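Long-range contacts in glycine cleavage system H protein (Mycobacterium tuberculosis, PDB 3IFT), which probably shuttles the methylamine group of glycine from the P protein to the T protein on a covalently bound lipoyl cofactor: residues D30-V35 with D112-S117; E21-R26 with D77-I82; G36-A41 with D103-G108; V48-L53 with F66-S71. One frame throughout, in Å; residues are numbered along the deposited sequence.

Interactions 1 and 3 share strand 32-37. Interaction 1 pairs part of it with strand 111-114 through backbone bonds and a salt bridge. Interaction 3, a buried contact, sets its other end and the start of helix 39-45 against loop 103-108 through a tyrosine, a proline and a water. Interactions 1, 2 and 4 are partly buried. The centre of interaction 2 lies about 4 Å from the centre of the chain; it joins the two sheets through a buried glutamate carboxylate bonded to a backbone amide, with apolar groups beside it. Interaction 4 is also an antiparallel pair, in the smaller sheet, and runs up to the predicted lipoyl-lysine turn; valines line one face, acidic and exposed side chains the other.

Interaction 1. Residues D30-V35 with D112-S117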
loop_
_atom_site.group_PDB
_atom_site.type_symbol
_atom_site.label_atom_id
_atom_site.label_comp_id
_atom_site.label_asym_id
_atom_site.label_seq_id
_atom_site.Cartn_x
_atom_site.Cartn_y
_atom_site.Cartn_z
ATOM N N ASP A 30 2.132 -10.091 13.758
ATOM C CA ASP A 30 3.543 -10.307 13.943
ATOM C C ASP A 30 4.224 -10.462 12.601
ATOM O O ASP A 30 5.330 -9.990 12.423
ATOM C CB ASP A 30 3.800 -11.541 14.819
ATOM C CG ASP A 30 3.398 -11.322 16.264
ATOM O OD1 ASP A 30 3.523 -10.165 16.761
ATOM O OD2 ASP A 30 2.962 -12.315 16.903
ATOM N N ASP A 31 3.549 -11.093 11.656
ATOM C CA ASP A 31 4.161 -11.458 10.383
ATOM C C ASP A 31 3.498 -10.835 9.171
ATOM O O ASP A 31 3.847 -11.152 8.021
ATOM C CB ASP A 31 4.137 -12.982 10.237
ATOM C CG ASP A 31 2.727 -13.550 10.213
ATOM O OD1 ASP A 31 1.741 -12.773 10.384
ATOM O OD2 ASP A 31 2.615 -14.783 10.029
ATOM N N THR A 32 2.554 -9.942 9.411
ATOM C CA THR A 32 1.718 -9.442 8.356
ATOM C C THR A 32 1.691 -7.925 8.338
ATOM O O THR A 32 1.595 -7.257 9.381
ATOM C CB THR A 32 0.278 -9.954 8.521
ATOM O OG1 THR A 32 0.300 -11.382 8.503
ATOM C CG2 THR A 32 -0.606 -9.469 7.391
ATOM N N VAL A 33 1.788 -7.385 7.134
ATOM C CA VAL A 33 1.493 -5.990 6.944
ATOM C C VAL A 33 0.328 -5.896 5.986
ATOM O O VAL A 33 0.141 -6.742 5.106
ATOM C CB VAL A 33 2.680 -5.194 6.421
ATOM C CG1 VAL A 33 3.781 -5.151 7.448
ATOM C CG2 VAL A 33 3.187 -5.787 5.106
ATOM N N ARG A 34 -0.463 -4.858 6.188
ATOM C CA ARG A 34 -1.456 -4.490 5.236
ATOM C C ARG A 34 -0.933 -3.278 4.478
ATOM O O ARG A 34 -0.241 -2.438 5.035
ATOM C CB ARG A 34 -2.752 -4.179 5.936
ATOM C CG ARG A 34 -3.829 -3.784 4.962
ATOM C CD ARG A 34 -5.177 -4.132 5.523
ATOM N NE ARG A 34 -5.392 -5.569 5.517
ATOM C CZ ARG A 34 -6.571 -6.143 5.759
ATOM N NH1 ARG A 34 -7.629 -5.393 5.998
ATOM N NH2 ARG A 34 -6.692 -7.461 5.715
ATOM N N VAL A 35 -1.287 -3.201 3.209
ATOM C CA VAL A 35 -0.792 -2.209 2.314
ATOM C C VAL A 35 -1.906 -1.566 1.505
ATOM O O VAL A 35 -2.823 -2.231 1.007
ATOM C CB VAL A 35 0.233 -2.868 1.362
ATOM C CG1 VAL A 35 0.840 -1.884 0.440
ATOM C CG2 VAL A 35 1.336 -3.592 2.189
ATOM N N ASP A 112 -2.299 -7.646 1.740
ATOM C CA ASP A 112 -1.484 -7.921 2.879
ATOM C C ASP A 112 -0.284 -8.660 2.388
ATOM O O ASP A 112 -0.370 -9.472 1.469
ATOM C CB ASP A 112 -2.185 -8.833 3.872
ATOM C CG ASP A 112 -3.303 -8.183 4.566
ATOM O OD1 ASP A 112 -3.476 -6.937 4.474
ATOM O OD2 ASP A 112 -4.045 -8.940 5.206
ATOM N N ILE A 113 0.836 -8.409 3.028
ATOM C CA ILE A 113 2.030 -9.167 2.724
ATOM C C ILE A 113 2.343 -9.841 4.035
ATOM O O ILE A 113 2.264 -9.238 5.096
ATOM C CB ILE A 113 3.192 -8.297 2.197
ATOM C CG1 ILE A 113 2.749 -7.580 0.906
ATOM C CG2 ILE A 113 4.433 -9.158 1.969
ATOM C CD1 ILE A 113 3.674 -6.490 0.421
ATOM N N GLN A 114 2.581 -11.137 3.959
ATOM C CA GLN A 114 2.931 -11.897 5.133
ATOM C C GLN A 114 4.404 -12.229 4.963
ATOM O O GLN A 114 4.845 -12.551 3.868
ATOM C CB GLN A 114 2.076 -13.158 5.204
ATOM C CG GLN A 114 2.158 -13.893 6.491
ATOM C CD GLN A 114 1.196 -15.071 6.558
ATOM O OE1 GLN A 114 0.497 -15.372 5.602
ATOM N NE2 GLN A 114 1.182 -15.757 7.697
ATOM N N VAL A 115 5.153 -12.093 6.037
ATOM C CA VAL A 115 6.562 -12.402 6.026
ATOM C C VAL A 115 6.753 -13.607 6.906
ATOM O O VAL A 115 6.153 -13.748 7.987
ATOM C CB VAL A 115 7.442 -11.241 6.533
ATOM C CG1 VAL A 115 6.855 -9.889 6.091
ATOM C CG2 VAL A 115 7.577 -11.294 8.045
ATOM N N ASP A 116 7.559 -14.508 6.405
ATOM C CA ASP A 116 8.188 -15.463 7.243
ATOM C C ASP A 116 9.656 -15.058 7.365
ATOM O O ASP A 116 10.383 -15.045 6.354
ATOM C CB ASP A 116 8.062 -16.848 6.625
ATOM C CG ASP A 116 8.040 -17.906 7.661
ATOM O OD1 ASP A 116 7.264 -17.719 8.630
ATOM O OD2 ASP A 116 8.796 -18.895 7.525
ATOM N N SER A 117 10.065 -14.698 8.593
ATOM C CA SER A 117 11.479 -14.625 8.989
ATOM C C SER A 117 12.363 -15.561 8.158
ATOM O O SER A 117 13.352 -15.121 7.577
ATOM C CB SER A 117 11.607 -15.025 10.457
ATOM O OG SER A 117 10.962 -16.274 10.670
#
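Arg34 and Asp112 meet side-on in a two-pronged salt bridge. Arg34 NE donates to Asp112 OD1 at 2.6 Å, on the oxygen's syn lone pair. Arg34 NH2 reaches Asp112 OD2 at 3.1 Å, on the syn side and slightly out of the carboxylate plane. The two flat groups are nearly coplanar, 25° apart, so both bonds can form together. Arg34 CG is anti to the backbone N (chi1 180°), and the chain bends at chi3 (-72°), which turns NE toward the carboxylate.

At the far end Gln114 lies beside Asp31 and points the same way. Its NE2 gives a straight bond of 2.9 Å to Asp31 OD2, which it meets from above the carboxylate plane. Thr32 OG1 donates to the other oxygen, Asp31 OD1, at 2.7 Å. Each oxygen of this carboxylate thus has a bond that helps to fix its rotation.

Behind these polar groups, Val33 and Ile113 form an antiparallel hydrogen-bonded pair with two backbone bonds of 2.8 Å, Val33 N to Ile113 O and Ile113 N to Val33 O. On the opposite face from Arg34, Val33 CG2 packs 3.8 Å from Ile113 CB.

Trp109 makes a cation-pi contact with Arg34. Strands 32-37 and 111-114 are neighbours in the larger antiparallel sheet, with strands 23-29 and 84-89 on their outer sides. Leu123 of helix 123-126 touches Val33 and Val115 on the apolar face.

Interaction 2. Residues E21-R26 with D77-I82; sequences EHEWIR and DLYAPI
Glu23 reaches from strand 23-29 to the backbone of Tyr79 in the other sheet. Its CB points toward 77-82. CG is anti to the carbonyl carbon (chi1 -73°), and the extended chain carries CD across to 3.2 Å from Tyr79 O. At the tip the two oxygens divide the work. OE2 accepts a nearly straight bond from Tyr79 N at 2.7 Å, on its syn lone pair, and also lies near Leu78 CA and CD2. OE1 sits only 2.4 Å from Tyr79 O and has Pro81 CG as a further neighbour.

Further along the strand, Ile25 and Pro81 slide past each other in opposite directions. Ile25 CG1 and CD1 both touch Pro81 CB, and the CG1 contact of 3.5 Å is tight. Near the start of the segment, Glu21 CG rests 4.0 Å from Tyr79 CE2, its side chain crossing the tyrosine at about a right angle.

The strand axes here are 9.1 Å apart, so side chains make the bridge between the two layers of the barrel-sandwich hybrid fold of lipoyl domains. Glu23 is buried. The approach of its OE1 to the Tyr79 carbonyl is unusually short and doubtful in detail; it would be consistent with a protonated acid.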
loop_
_atom_site.group_PDB
_atom_site.type_symbol
_atom_site.label_atom_id
_atom_site.label_comp_id
_atom_site.label_asym_id
_atom_site.label_seq_id
_atom_site.Cartn_x
_atom_site.Cartn_y
_atom_site.Cartn_z
ATOM N N GLU A 21 6.679 6.146 -2.704
ATOM C CA GLU A 21 5.830 5.979 -3.865
ATOM C C GLU A 21 4.382 5.931 -3.398
ATOM O O GLU A 21 3.536 5.493 -4.143
ATOM C CB GLU A 21 6.169 4.729 -4.640
ATOM C CG GLU A 21 7.533 4.775 -5.316
ATOM C CD GLU A 21 8.642 4.602 -4.327
ATOM O OE1 GLU A 21 8.508 3.691 -3.513
ATOM O OE2 GLU A 21 9.615 5.391 -4.338
ATOM N N HIS A 22 4.138 6.343 -2.146
ATOM C CA HIS A 22 2.789 6.644 -1.650
ATOM C C HIS A 22 1.990 5.422 -1.325
ATOM O O HIS A 22 0.768 5.377 -1.501
ATOM C CB HIS A 22 2.016 7.540 -2.627
ATOM C CG HIS A 22 2.849 8.658 -3.170
ATOM N ND1 HIS A 22 3.258 9.718 -2.394
ATOM C CD2 HIS A 22 3.403 8.847 -4.389
ATOM C CE1 HIS A 22 4.019 10.521 -3.114
ATOM N NE2 HIS A 22 4.134 10.012 -4.325
ATOM N N GLU A 23 2.685 4.430 -0.807
ATOM C CA GLU A 23 2.021 3.307 -0.222
ATOM C C GLU A 23 2.136 3.414 1.252
ATOM O O GLU A 23 3.063 4.026 1.766
ATOM C CB GLU A 23 2.586 2.015 -0.734
ATOM C CG GLU A 23 2.129 1.818 -2.167
ATOM C CD GLU A 23 2.748 0.638 -2.863
ATOM O OE1 GLU A 23 3.051 -0.364 -2.184
ATOM O OE2 GLU A 23 2.922 0.724 -4.096
ATOM N N TRP A 24 1.163 2.838 1.933
ATOM C CA TRP A 24 1.235 2.772 3.371
ATOM C C TRP A 24 1.305 1.324 3.747
ATOM O O TRP A 24 0.907 0.447 2.987
ATOM C CB TRP A 24 0.071 3.484 4.061
ATOM C CG TRP A 24 -1.275 3.034 3.649
ATOM C CD1 TRP A 24 -2.038 3.577 2.660
ATOM C CD2 TRP A 24 -2.029 1.931 4.177
ATOM N NE1 TRP A 24 -3.250 2.902 2.563
ATOM C CE2 TRP A 24 -3.271 1.889 3.474
ATOM C CE3 TRP A 24 -1.787 0.979 5.159
ATOM C CZ2 TRP A 24 -4.247 0.901 3.713
ATOM C CZ3 TRP A 24 -2.759 0.038 5.418
ATOM C CH2 TRP A 24 -3.972 -0.006 4.684
ATOM N N ILE A 25 1.819 1.104 4.940
ATOM C CA ILE A 25 2.096 -0.228 5.450
ATOM C C ILE A 25 1.662 -0.181 6.882
ATOM O O ILE A 25 2.162 0.648 7.669
ATOM C CB ILE A 25 3.590 -0.572 5.363
ATOM C CG1 ILE A 25 4.041 -0.514 3.908
ATOM C CG2 ILE A 25 3.855 -1.988 5.956
ATOM C CD1 ILE A 25 4.722 0.779 3.507
ATOM N N ARG A 26 0.672 -1.013 7.184
ATOM C CA ARG A 26 0.211 -1.205 8.530
ATOM C C ARG A 26 0.616 -2.574 9.043
ATOM O O ARG A 26 0.287 -3.594 8.439
ATOM C CB ARG A 26 -1.295 -1.108 8.598
ATOM C CG ARG A 26 -1.802 -1.218 10.023
ATOM C CD ARG A 26 -3.322 -1.183 10.050
ATOM N NE ARG A 26 -3.770 0.143 9.710
ATOM C CZ ARG A 26 -4.584 0.467 8.716
ATOM N NH1 ARG A 26 -5.157 -0.461 7.961
ATOM N NH2 ARG A 26 -4.872 1.757 8.519
ATOM N N ASP A 77 1.873 2.208 -10.830
ATOM C CA ASP A 77 2.359 0.924 -10.393
ATOM C C ASP A 77 2.268 0.834 -8.886
ATOM O O ASP A 77 2.418 1.809 -8.180
ATOM C CB ASP A 77 3.799 0.704 -10.862
ATOM C CG ASP A 77 3.881 0.321 -12.321
ATOM O OD1 ASP A 77 2.860 -0.099 -12.903
ATOM O OD2 ASP A 77 4.986 0.397 -12.881
ATOM N N LEU A 78 1.965 -0.355 -8.419
ATOM C CA LEU A 78 1.985 -0.682 -7.013
ATOM C C LEU A 78 3.247 -1.465 -6.787
ATOM O O LEU A 78 3.572 -2.339 -7.569
ATOM C CB LEU A 78 0.772 -1.542 -6.674
ATOM C CG LEU A 78 -0.555 -0.803 -6.781
ATOM C CD1 LEU A 78 -1.773 -1.719 -6.555
ATOM C CD2 LEU A 78 -0.518 0.388 -5.790
ATOM N N TYR A 79 3.965 -1.156 -5.727
ATOM C CA TYR A 79 5.193 -1.863 -5.384
ATOM C C TYR A 79 5.022 -2.603 -4.066
ATOM O O TYR A 79 4.330 -2.142 -3.181
ATOM C CB TYR A 79 6.322 -0.877 -5.252
ATOM C CG TYR A 79 6.518 -0.054 -6.477
ATOM C CD1 TYR A 79 7.196 -0.564 -7.572
ATOM C CD2 TYR A 79 5.967 1.205 -6.582
ATOM C CE1 TYR A 79 7.368 0.172 -8.709
ATOM C CE2 TYR A 79 6.141 1.951 -7.732
ATOM C CZ TYR A 79 6.847 1.417 -8.781
ATOM O OH TYR A 79 7.033 2.143 -9.917
ATOM N N ALA A 80 5.655 -3.760 -3.951
ATOM C CA ALA A 80 5.753 -4.456 -2.682
ATOM C C ALA A 80 6.619 -3.568 -1.777
ATOM O O ALA A 80 7.773 -3.274 -2.111
ATOM C CB ALA A 80 6.347 -5.850 -2.883
ATOM N N PRO A 81 6.042 -3.035 -0.672
ATOM C CA PRO A 81 6.908 -2.216 0.163
ATOM C C PRO A 81 7.918 -3.074 0.928
ATOM O O PRO A 81 8.965 -2.596 1.291
ATOM C CB PRO A 81 5.917 -1.541 1.149
ATOM C CG PRO A 81 4.580 -1.885 0.643
ATOM C CD PRO A 81 4.718 -3.175 -0.050
ATOM N N ILE A 82 7.583 -4.341 1.125
ATOM C CA ILE A 82 8.463 -5.305 1.772
ATOM C C ILE A 82 8.417 -6.623 1.035
ATOM O O ILE A 82 7.558 -6.842 0.201
ATOM C CB ILE A 82 8.071 -5.542 3.250
ATOM C CG1 ILE A 82 6.667 -6.124 3.379
ATOM C CG2 ILE A 82 8.234 -4.255 4.046
ATOM C CD1 ILE A 82 6.447 -7.033 4.647
#

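Interaction 3. Residues G36-A41 with D103-G108; sequences GITDYA and DPYGAG
Tyr105 brings its hydroxyl up to the first turn of helix 39-45. Asp39 N donates to Tyr105 OH at 3.0 Å, with an angle of 161° at the hydrogen. This is the close-packed part of the contact. Thr38 CB lies 3.3 Å from the same Tyr105 OH, and Asp39 CB touches both OH and CE2. The ring meets the backbone too, for its CZ comes within 3.4 Å of Asp39 N. The hydroxyl is also bonded to Asp11 O, and Asp11 N is held by Asp39 OD2, so the N-terminal segment ties into the same spot.

Pro104 lies beside the tyrosine. Its CB meets Ile37 O at 3.4 Å, and its CG packs against Asp39 CA. Pro104 and Tyr105 are the central residues of a type I beta turn from Asp103 to Gly106. Across from the turn, Thr38 is the N-cap of the helix: its OG1 accepts from Ala41 N at 3.1 Å, and Tyr136 OH bonds to OG1 as well. The contact thus joins the strand-to-helix junction of the lipoyl-binding region to the loop that leads into strand 111-114.

Near Gly36 the segments meet through a water rather than by side chains. The water accepts from Ile37 N at 2.8 Å and lies 2.8 Å from Pro104 O and 2.7 Å from Gly108 O. Pro104 O also accepts from Trp24 NE1, whose ring meets that of Tyr105.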
loop_
_atom_site.group_PDB
_atom_site.type_symbol
_atom_site.label_atom_id
_atom_site.label_comp_id
_atom_site.label_asym_id
_atom_site.label_seq_id
_atom_site.Cartn_x
_atom_site.Cartn_y
_atom_site.Cartn_z
ATOM N N GLY A 36 -1.804 -0.250 1.355
ATOM C CA GLY A 36 -2.668 0.496 0.471
ATOM C C GLY A 36 -1.908 1.675 -0.058
ATOM O O GLY A 36 -0.675 1.797 0.095
ATOM N N ILE A 37 -2.644 2.547 -0.721
ATOM C CA ILE A 37 -2.072 3.800 -1.168
ATOM C C ILE A 37 -2.566 4.899 -0.278
ATOM O O ILE A 37 -3.629 4.814 0.342
ATOM C CB ILE A 37 -2.368 4.128 -2.646
ATOM C CG1 ILE A 37 -3.881 4.167 -2.933
ATOM C CG2 ILE A 37 -1.647 3.147 -3.563
ATOM C CD1 ILE A 37 -4.168 4.785 -4.275
ATOM N N THR A 38 -1.769 5.941 -0.183
ATOM C CA THR A 38 -2.080 7.012 0.742
ATOM C C THR A 38 -3.260 7.858 0.249
ATOM O O THR A 38 -3.667 7.782 -0.886
ATOM C CB THR A 38 -0.825 7.852 0.947
ATOM O OG1 THR A 38 -0.485 8.472 -0.286
ATOM C CG2 THR A 38 0.330 6.905 1.398
ATOM N N ASP A 39 -3.801 8.664 1.132
ATOM C CA ASP A 39 -4.746 9.699 0.775
ATOM C C ASP A 39 -4.260 10.598 -0.333
ATOM O O ASP A 39 -4.983 10.885 -1.272
ATOM C CB ASP A 39 -5.044 10.510 1.996
ATOM C CG ASP A 39 -6.159 11.489 1.796
ATOM O OD1 ASP A 39 -6.990 11.272 0.905
ATOM O OD2 ASP A 39 -6.198 12.473 2.567
ATOM N N TYR A 40 -3.006 11.014 -0.241
ATOM C CA TYR A 40 -2.395 11.821 -1.267
ATOM C C TYR A 40 -2.392 11.095 -2.605
ATOM O O TYR A 40 -2.749 11.671 -3.594
ATOM C CB TYR A 40 -0.964 12.134 -0.861
ATOM C CG TYR A 40 -0.119 12.670 -1.969
ATOM C CD1 TYR A 40 -0.034 14.049 -2.182
ATOM C CD2 TYR A 40 0.603 11.833 -2.793
ATOM C CE1 TYR A 40 0.740 14.567 -3.172
ATOM C CE2 TYR A 40 1.376 12.345 -3.817
ATOM C CZ TYR A 40 1.470 13.727 -3.975
ATOM O OH TYR A 40 2.247 14.300 -4.964
ATOM N N ALA A 41 -2.018 9.807 -2.608
ATOM C CA ALA A 41 -1.942 9.026 -3.829
ATOM C C ALA A 41 -3.316 8.877 -4.481
ATOM O O ALA A 41 -3.466 9.076 -5.681
ATOM C CB ALA A 41 -1.342 7.660 -3.569
ATOM N N ASP A 103 -11.640 5.671 1.177
ATOM C CA ASP A 103 -11.164 5.232 2.468
ATOM C C ASP A 103 -9.794 4.564 2.344
ATOM O O ASP A 103 -9.641 3.390 2.650
ATOM C CB ASP A 103 -12.228 4.339 3.109
ATOM C CG ASP A 103 -11.924 4.011 4.541
ATOM O OD1 ASP A 103 -11.115 4.727 5.184
ATOM O OD2 ASP A 103 -12.470 2.997 5.006
ATOM N N PRO A 104 -8.796 5.338 1.901
ATOM C CA PRO A 104 -7.512 4.776 1.456
ATOM C C PRO A 104 -6.786 3.961 2.506
ATOM O O PRO A 104 -6.086 3.029 2.169
ATOM C CB PRO A 104 -6.691 6.019 1.095
ATOM C CG PRO A 104 -7.389 7.150 1.757
ATOM C CD PRO A 104 -8.820 6.808 1.761
ATOM N N TYR A 105 -6.974 4.330 3.760
ATOM C CA TYR A 105 -6.376 3.643 4.897
ATOM C C TYR A 105 -7.292 2.623 5.559
ATOM O O TYR A 105 -6.879 1.976 6.498
ATOM C CB TYR A 105 -5.939 4.643 5.927
ATOM C CG TYR A 105 -5.025 5.671 5.365
ATOM C CD1 TYR A 105 -3.786 5.309 4.859
ATOM C CD2 TYR A 105 -5.406 7.016 5.300
ATOM C CE1 TYR A 105 -2.924 6.251 4.340
ATOM C CE2 TYR A 105 -4.552 7.954 4.765
ATOM C CZ TYR A 105 -3.310 7.564 4.297
ATOM O OH TYR A 105 -2.448 8.466 3.767
ATOM N N GLY A 106 -8.524 2.481 5.087
ATOM C CA GLY A 106 -9.498 1.625 5.782
ATOM C C GLY A 106 -9.915 0.550 4.827
ATOM O O GLY A 106 -9.130 -0.341 4.518
ATOM N N ALA A 107 -11.140 0.681 4.308
ATOM C CA ALA A 107 -11.751 -0.298 3.426
ATOM C C ALA A 107 -11.102 -0.291 2.056
ATOM O O ALA A 107 -11.343 -1.168 1.269
ATOM C CB ALA A 107 -13.282 0.021 3.281
ATOM N N GLY A 108 -10.310 0.737 1.761
ATOM C CA GLY A 108 -9.646 0.832 0.497
ATOM C C GLY A 108 -8.289 0.182 0.485
ATOM O O GLY A 108 -7.569 0.338 -0.476
HETATM O O HOH W 1 -5.406 2.002 -0.362
#

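Interaction 4. Residues V48-L53 with F66-S71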
loop_
_atom_site.group_PDB
_atom_site.type_symbol
_atom_site.label_atom_id
_atom_site.label_comp_id
_atom_site.label_asym_id
_atom_site.label_seq_id
_atom_site.Cartn_x
_atom_site.Cartn_y
_atom_site.Cartn_z
ATOM N N VAL A 48 -10.516 5.677 -8.625
ATOM C CA VAL A 48 -9.981 4.426 -9.031
ATOM C C VAL A 48 -11.082 3.636 -9.685
ATOM O O VAL A 48 -12.126 3.387 -9.109
ATOM C CB VAL A 48 -9.389 3.661 -7.875
ATOM C CG1 VAL A 48 -8.894 2.326 -8.345
ATOM C CG2 VAL A 48 -8.271 4.507 -7.240
ATOM N N VAL A 49 -10.807 3.280 -10.913
ATOM C CA VAL A 49 -11.687 2.484 -11.715
ATOM C C VAL A 49 -11.171 1.057 -11.781
ATOM O O VAL A 49 -11.926 0.150 -12.114
ATOM C CB VAL A 49 -11.776 3.072 -13.128
ATOM C CG1 VAL A 49 -12.309 4.499 -13.038
ATOM C CG2 VAL A 49 -10.431 3.064 -13.774
ATOM N N PHE A 50 -9.887 0.860 -11.476
ATOM C CA PHE A 50 -9.294 -0.467 -11.576
ATOM C C PHE A 50 -8.043 -0.599 -10.696
ATOM O O PHE A 50 -7.285 0.340 -10.513
ATOM C CB PHE A 50 -9.001 -0.815 -13.031
ATOM C CG PHE A 50 -8.631 -2.254 -13.228
ATOM C CD1 PHE A 50 -9.572 -3.270 -12.962
ATOM C CD2 PHE A 50 -7.361 -2.611 -13.678
ATOM C CE1 PHE A 50 -9.226 -4.644 -13.136
ATOM C CE2 PHE A 50 -7.007 -3.965 -13.847
ATOM C CZ PHE A 50 -7.940 -4.980 -13.572
ATOM N N VAL A 51 -7.903 -1.776 -10.114
ATOM C CA VAL A 51 -6.812 -2.151 -9.259
ATOM C C VAL A 51 -6.350 -3.533 -9.680
ATOM O O VAL A 51 -7.112 -4.473 -9.587
ATOM C CB VAL A 51 -7.277 -2.222 -7.815
ATOM C CG1 VAL A 51 -6.169 -2.740 -6.936
ATOM C CG2 VAL A 51 -7.718 -0.824 -7.342
ATOM N N GLN A 52 -5.125 -3.641 -10.179
ATOM C CA GLN A 52 -4.551 -4.926 -10.486
ATOM C C GLN A 52 -3.672 -5.269 -9.320
ATOM O O GLN A 52 -2.689 -4.576 -9.057
ATOM C CB GLN A 52 -3.742 -4.936 -11.784
ATOM C CG GLN A 52 -3.403 -6.360 -12.239
ATOM C CD GLN A 52 -4.655 -7.241 -12.401
ATOM O OE1 GLN A 52 -5.040 -8.007 -11.495
ATOM N NE2 GLN A 52 -5.311 -7.107 -13.549
ATOM N N LEU A 53 -4.072 -6.315 -8.604
ATOM C CA LEU A 53 -3.324 -6.818 -7.473
ATOM C C LEU A 53 -2.760 -8.193 -7.775
ATOM O O LEU A 53 -3.244 -8.889 -8.657
ATOM C CB LEU A 53 -4.227 -6.853 -6.240
ATOM C CG LEU A 53 -4.452 -5.420 -5.738
ATOM C CD1 LEU A 53 -5.308 -5.345 -4.505
ATOM C CD2 LEU A 53 -3.100 -4.755 -5.520
ATOM N N PHE A 66 4.049 -5.159 -8.218
ATOM C CA PHE A 66 3.116 -6.291 -8.181
ATOM C C PHE A 66 1.698 -5.906 -8.517
ATOM O O PHE A 66 0.779 -6.673 -8.345
ATOM C CB PHE A 66 3.169 -7.072 -6.863
ATOM C CG PHE A 66 2.851 -6.287 -5.616
ATOM C CD1 PHE A 66 2.416 -4.977 -5.625
ATOM C CD2 PHE A 66 2.953 -6.928 -4.397
ATOM C CE1 PHE A 66 2.143 -4.314 -4.432
ATOM C CE2 PHE A 66 2.662 -6.281 -3.221
ATOM C CZ PHE A 66 2.259 -4.962 -3.243
ATOM N N GLY A 67 1.509 -4.707 -9.029
ATOM C CA GLY A 67 0.171 -4.304 -9.358
ATOM C C GLY A 67 0.129 -2.903 -9.889
ATOM O O GLY A 67 1.143 -2.272 -10.135
ATOM N N GLU A 68 -1.080 -2.413 -10.037
ATOM C CA GLU A 68 -1.266 -1.089 -10.510
ATOM C C GLU A 68 -2.615 -0.672 -10.035
ATOM O O GLU A 68 -3.507 -1.489 -9.800
ATOM C CB GLU A 68 -1.166 -1.021 -12.046
ATOM C CG GLU A 68 -2.236 -1.801 -12.779
ATOM C CD GLU A 68 -2.404 -1.371 -14.229
ATOM O OE1 GLU A 68 -1.372 -1.111 -14.909
ATOM O OE2 GLU A 68 -3.584 -1.300 -14.683
ATOM N N VAL A 69 -2.741 0.624 -9.862
ATOM C CA VAL A 69 -3.986 1.234 -9.527
ATOM C C VAL A 69 -4.228 2.246 -10.650
ATOM O O VAL A 69 -3.309 2.926 -11.106
ATOM C CB VAL A 69 -3.930 1.908 -8.162
ATOM C CG1 VAL A 69 -2.832 2.993 -8.165
ATOM C CG2 VAL A 69 -5.275 2.459 -7.845
ATOM N N GLU A 70 -5.464 2.318 -11.092
ATOM C CA GLU A 70 -5.789 3.008 -12.316
ATOM C C GLU A 70 -7.049 3.835 -12.092
ATOM O O GLU A 70 -8.055 3.323 -11.608
ATOM C CB GLU A 70 -5.945 1.972 -13.443
ATOM C CG GLU A 70 -6.700 2.392 -14.668
ATOM C CD GLU A 70 -6.543 1.383 -15.827
ATOM O OE1 GLU A 70 -5.743 0.430 -15.703
ATOM O OE2 GLU A 70 -7.230 1.561 -16.862
ATOM N N SER A 71 -6.957 5.118 -12.433
ATOM C CA SER A 71 -8.114 5.979 -12.569
ATOM C C SER A 71 -8.394 6.063 -14.063
ATOM O O SER A 71 -7.618 5.543 -14.869
ATOM C CB SER A 71 -7.819 7.368 -12.026
ATOM O OG SER A 71 -6.833 8.074 -12.815
#
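Val49 and Phe50 both face Glu70, forming a classic beta bulge in strand 48-52. Glu70 O accepts from two successive amides, Val49 N at 2.8 Å and Phe50 N at 3.1 Å. The first donor lies in the carbonyl plane, while the second is tilted 20° from it. Glu70 N returns a bond of 2.8 Å to Phe50 O. Val49 CG2, placed between the backbone N and the carbonyl carbon (chi1 -60°), reaches 3.2 Å from Glu70 O and also touches the aliphatic CG of Glu70.

Beyond the bulge, Val51-Val69 and Gln52-Glu68 pair in regular antiparallel register. The first is a non-hydrogen-bonded pair; in the second, Gln52 N donates to Glu68 O at 2.7 Å. Strands 48-52 and 65-71 are two of the three antiparallel strands of the smaller sheet. Strand 65-71 leads into the hairpin turn that holds Lys73, the predicted lipoyl attachment site, here without its cofactor. Ser71 stands at the start of that turn, and its OG bonds to Leu45 O and Ser74 N.

The two faces of the pair differ. On one, Val69 CG2 lies 3.7 Å from both CG1 and CG2 of Val48. The Val48 and Val69 side chains cross at about a right angle, and Val51 CG2 comes near the same methyl.

On the other face Phe50 meets two acids. Glu68 OE2 is at the ring edge, 4.1 Å from Phe50 CD2, and Glu70 OE1 approaches the same atom. Glu68 OE2 and Glu70 OE1 are only 2.9 Å apart, so they would probably repel each other if both were charged. Gln52 CB packs on Glu68 CG.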